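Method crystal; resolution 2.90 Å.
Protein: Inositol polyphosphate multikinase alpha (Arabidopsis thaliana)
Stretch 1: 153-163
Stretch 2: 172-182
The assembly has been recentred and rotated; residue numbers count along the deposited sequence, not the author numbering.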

# COMPACT_ATOMS: atom_id res chain seq x y z
N ARG A 153 -13.73 7.34 -10.95
CA ARG A 153 -13.25 6.81 -12.20
C ARG A 153 -13.72 7.68 -13.32
O ARG A 153 -13.00 7.91 -14.28
CB ARG A 153 -13.73 5.37 -12.38
CG ARG A 153 -13.30 4.75 -13.70
CD ARG A 153 -13.02 3.23 -13.58
NE ARG A 153 -14.03 2.52 -12.79
CZ ARG A 153 -13.79 1.92 -11.62
NH1 ARG A 153 -12.56 1.94 -11.11
NH2 ARG A 153 -14.76 1.29 -10.98
N LEU A 154 -14.91 8.25 -13.15
CA LEU A 154 -15.48 9.17 -14.14
C LEU A 154 -14.74 10.50 -14.12
O LEU A 154 -14.34 11.01 -15.16
CB LEU A 154 -16.97 9.40 -13.87
CG LEU A 154 -17.69 10.33 -14.84
CD1 LEU A 154 -18.11 9.57 -16.09
CD2 LEU A 154 -18.89 10.97 -14.17
N THR A 155 -14.58 11.06 -12.93
CA THR A 155 -13.87 12.30 -12.78
C THR A 155 -12.49 12.21 -13.40
O THR A 155 -12.08 13.11 -14.15
CB THR A 155 -13.72 12.65 -11.34
OG1 THR A 155 -15.01 12.73 -10.75
CG2 THR A 155 -13.00 13.98 -11.20
N LEU A 156 -11.78 11.13 -13.11
CA LEU A 156 -10.42 10.94 -13.62
C LEU A 156 -10.41 10.86 -15.12
O LEU A 156 -9.36 10.96 -15.74
CB LEU A 156 -9.80 9.68 -13.04
CG LEU A 156 -9.19 9.85 -11.65
CD1 LEU A 156 -8.78 8.51 -11.12
CD2 LEU A 156 -8.00 10.76 -11.72
N ARG A 157 -11.58 10.64 -15.70
CA ARG A 157 -11.69 10.56 -17.14
C ARG A 157 -12.15 11.90 -17.71
O ARG A 157 -11.74 12.29 -18.80
CB ARG A 157 -12.66 9.45 -17.54
CG ARG A 157 -12.54 9.04 -18.99
CD ARG A 157 -13.63 8.09 -19.38
NE ARG A 157 -13.69 6.95 -18.48
CZ ARG A 157 -13.11 5.78 -18.72
NH1 ARG A 157 -12.43 5.60 -19.85
NH2 ARG A 157 -13.21 4.79 -17.83
N LYS A 158 -13.00 12.59 -16.96
CA LYS A 158 -13.34 13.95 -17.28
C LYS A 158 -12.05 14.74 -17.40
O LYS A 158 -11.82 15.44 -18.40
CB LYS A 158 -14.20 14.56 -16.18
CG LYS A 158 -15.69 14.28 -16.30
CD LYS A 158 -16.42 14.84 -15.09
CE LYS A 158 -17.91 14.95 -15.33
NZ LYS A 158 -18.63 15.33 -14.07
N PHE A 159 -11.17 14.55 -16.42
CA PHE A 159 -9.94 15.33 -16.32
C PHE A 159 -9.11 15.31 -17.62
O PHE A 159 -8.26 16.17 -17.82
CB PHE A 159 -9.10 14.83 -15.14
CG PHE A 159 -7.82 15.58 -14.96
CD1 PHE A 159 -7.81 16.82 -14.36
CD2 PHE A 159 -6.62 15.05 -15.41
CE1 PHE A 159 -6.63 17.54 -14.23
CE2 PHE A 159 -5.43 15.76 -15.27
CZ PHE A 159 -5.44 17.00 -14.68
N VAL A 160 -9.38 14.34 -18.49
CA VAL A 160 -8.65 14.23 -19.75
C VAL A 160 -9.56 14.26 -20.97
O VAL A 160 -9.27 13.63 -21.98
CB VAL A 160 -7.77 12.96 -19.81
CG1 VAL A 160 -6.49 13.17 -19.02
CG2 VAL A 160 -8.54 11.74 -19.30
N SER A 161 -10.65 15.02 -20.87
CA SER A 161 -11.56 15.18 -22.00
C SER A 161 -11.59 16.64 -22.50
O SER A 161 -11.13 17.55 -21.82
CB SER A 161 -12.96 14.72 -21.62
OG SER A 161 -12.91 13.48 -20.94
N SER A 162 -12.14 16.85 -23.69
CA SER A 162 -12.39 18.20 -24.19
C SER A 162 -13.81 18.65 -23.86
O SER A 162 -14.15 19.81 -24.01
CB SER A 162 -12.14 18.29 -25.69
OG SER A 162 -12.78 17.23 -26.37
N ASN A 163 -14.62 17.73 -23.35
CA ASN A 163 -16.03 17.98 -23.07
C ASN A 163 -16.33 18.11 -21.59
O ASN A 163 -15.92 17.26 -20.77
CB ASN A 163 -16.87 16.82 -23.62
CG ASN A 163 -16.18 16.10 -24.76
OD1 ASN A 163 -15.78 14.92 -24.63
ND2 ASN A 163 -16.00 16.80 -25.89
N PRO A 172 -20.78 11.07 -21.33
CA PRO A 172 -20.03 10.99 -22.58
C PRO A 172 -18.75 11.86 -22.54
O PRO A 172 -18.83 13.08 -22.62
CB PRO A 172 -21.03 11.52 -23.63
CG PRO A 172 -22.11 12.29 -22.82
CD PRO A 172 -21.79 12.15 -21.35
N ASP A 173 -17.59 11.22 -22.43
CA ASP A 173 -16.32 11.95 -22.27
C ASP A 173 -15.28 11.49 -23.29
O ASP A 173 -15.12 10.29 -23.52
CB ASP A 173 -15.78 11.76 -20.86
CG ASP A 173 -16.88 11.63 -19.82
OD1 ASP A 173 -17.91 12.33 -19.96
OD2 ASP A 173 -16.72 10.84 -18.87
N SER A 174 -14.50 12.43 -23.82
CA SER A 174 -13.47 12.09 -24.82
C SER A 174 -12.11 11.69 -24.19
O SER A 174 -12.05 11.15 -23.06
CB SER A 174 -13.28 13.25 -25.80
OG SER A 174 -13.60 14.49 -25.19
N ALA A 175 -11.03 11.92 -24.96
CA ALA A 175 -9.69 11.65 -24.44
C ALA A 175 -8.57 12.56 -24.97
O ALA A 175 -8.45 12.81 -26.18
CB ALA A 175 -9.33 10.17 -24.65
N PHE A 176 -7.87 13.18 -24.02
CA PHE A 176 -6.45 13.47 -24.15
C PHE A 176 -5.72 12.40 -23.31
O PHE A 176 -4.55 12.58 -22.92
CB PHE A 176 -6.13 14.86 -23.59
CG PHE A 176 -6.94 15.97 -24.20
CD1 PHE A 176 -7.85 16.69 -23.43
CD2 PHE A 176 -6.71 16.37 -25.52
CE1 PHE A 176 -8.57 17.74 -23.98
CE2 PHE A 176 -7.42 17.45 -26.07
CZ PHE A 176 -8.35 18.13 -25.30
N ALA A 177 -6.44 11.32 -23.00
CA ALA A 177 -5.94 10.26 -22.13
C ALA A 177 -4.63 9.69 -22.65
O ALA A 177 -3.67 9.51 -21.90
CB ALA A 177 -6.97 9.18 -21.99
N SER A 178 -4.58 9.45 -23.95
CA SER A 178 -3.38 8.90 -24.55
C SER A 178 -2.14 9.83 -24.48
O SER A 178 -1.01 9.37 -24.59
CB SER A 178 -3.67 8.47 -25.99
OG SER A 178 -2.47 8.34 -26.72
N SER A 179 -2.34 11.13 -24.28
CA SER A 179 -1.18 12.05 -24.26
C SER A 179 -0.91 12.70 -22.91
O SER A 179 0.19 13.18 -22.65
CB SER A 179 -1.30 13.11 -25.35
OG SER A 179 -2.58 13.67 -25.33
N VAL A 180 -1.90 12.69 -22.03
CA VAL A 180 -1.66 13.10 -20.66
C VAL A 180 -1.25 11.90 -19.81
O VAL A 180 -0.19 11.91 -19.16
CB VAL A 180 -2.89 13.76 -20.05
CG1 VAL A 180 -2.66 14.05 -18.59
CG2 VAL A 180 -3.22 15.02 -20.78
N TYR A 181 -2.08 10.86 -19.81
CA TYR A 181 -1.86 9.71 -18.94
C TYR A 181 -0.81 8.80 -19.55
O TYR A 181 0.20 8.47 -18.92
CB TYR A 181 -3.17 8.95 -18.72
CG TYR A 181 -4.15 9.63 -17.78
CD1 TYR A 181 -5.50 9.32 -17.82
CD2 TYR A 181 -3.72 10.58 -16.86
CE1 TYR A 181 -6.40 9.93 -16.96
CE2 TYR A 181 -4.62 11.19 -15.99
CZ TYR A 181 -5.96 10.85 -16.05
OH TYR A 181 -6.84 11.43 -15.18
N GLY A 182 -1.05 8.42 -20.80
CA GLY A 182 -0.23 7.42 -21.48
C GLY A 182 1.02 8.07 -21.99
O GLY A 182 1.34 9.19 -21.61

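Stretch 1 enters as a helix that began earlier in the chain and gives way to a loop before Val 160, while stretch 2 runs as a loop from Asp 173 to Phe 176 before a helix begins at Ala 177. The backbones come closest where loop meets loop: CA of Ser 161 lies 4.6 Å from CA of Ser 174, and CA of Val 160 lies 5.0 Å from CA of Phe 176. One main-chain hydrogen bond fastens this crossing. Phe 176 N, at the N-cap position, donates to Val 160 O at 2.5 Å and nearly straight; the same carbonyl also receives a CA-H...O contact from Ala 175 CA at 3.2 Å.

Val 160 is the central plug, with more area covered by the other stretch than any other residue here. Its CB points toward stretch 2, and both methyls of Val 160 meet the Tyr 181 ring, CG1 over its face, 3.9 Å from the centroid, and CG2 3.7 Å from Tyr 181 CE1; Val 160 CG1 also packs 3.8 Å from Val 180 CB, and Val 160 CG2 lies 4.0 Å from Ala 177 CB. A compact branched residue suits this pocket, and Ala 177 offers a single methyl to this apolar cluster.

Tyr 181 adds a polar anchor to its apolar ring. Its OH donates to Leu 156 O at 2.6 Å, so the buried hydroxyl is satisfied by a helix carbonyl, and Phe 159 CD2 packs 4.3 Å from Tyr 181 CZ.

Toward the other end the contact turns polar. Ser 161 OG donates within its own stretch, to Arg 157 O at 2.7 Å, which ties the loop back to the helix. Ser 162 OG and Ser 174 OG share a hydrogen bond at 3.1 Å, though the modelled position of the latter is less sure. Phe 176 swings its ring end back to stretch 1, presenting its edge to Ser 161 O, 3.4 Å from CE1.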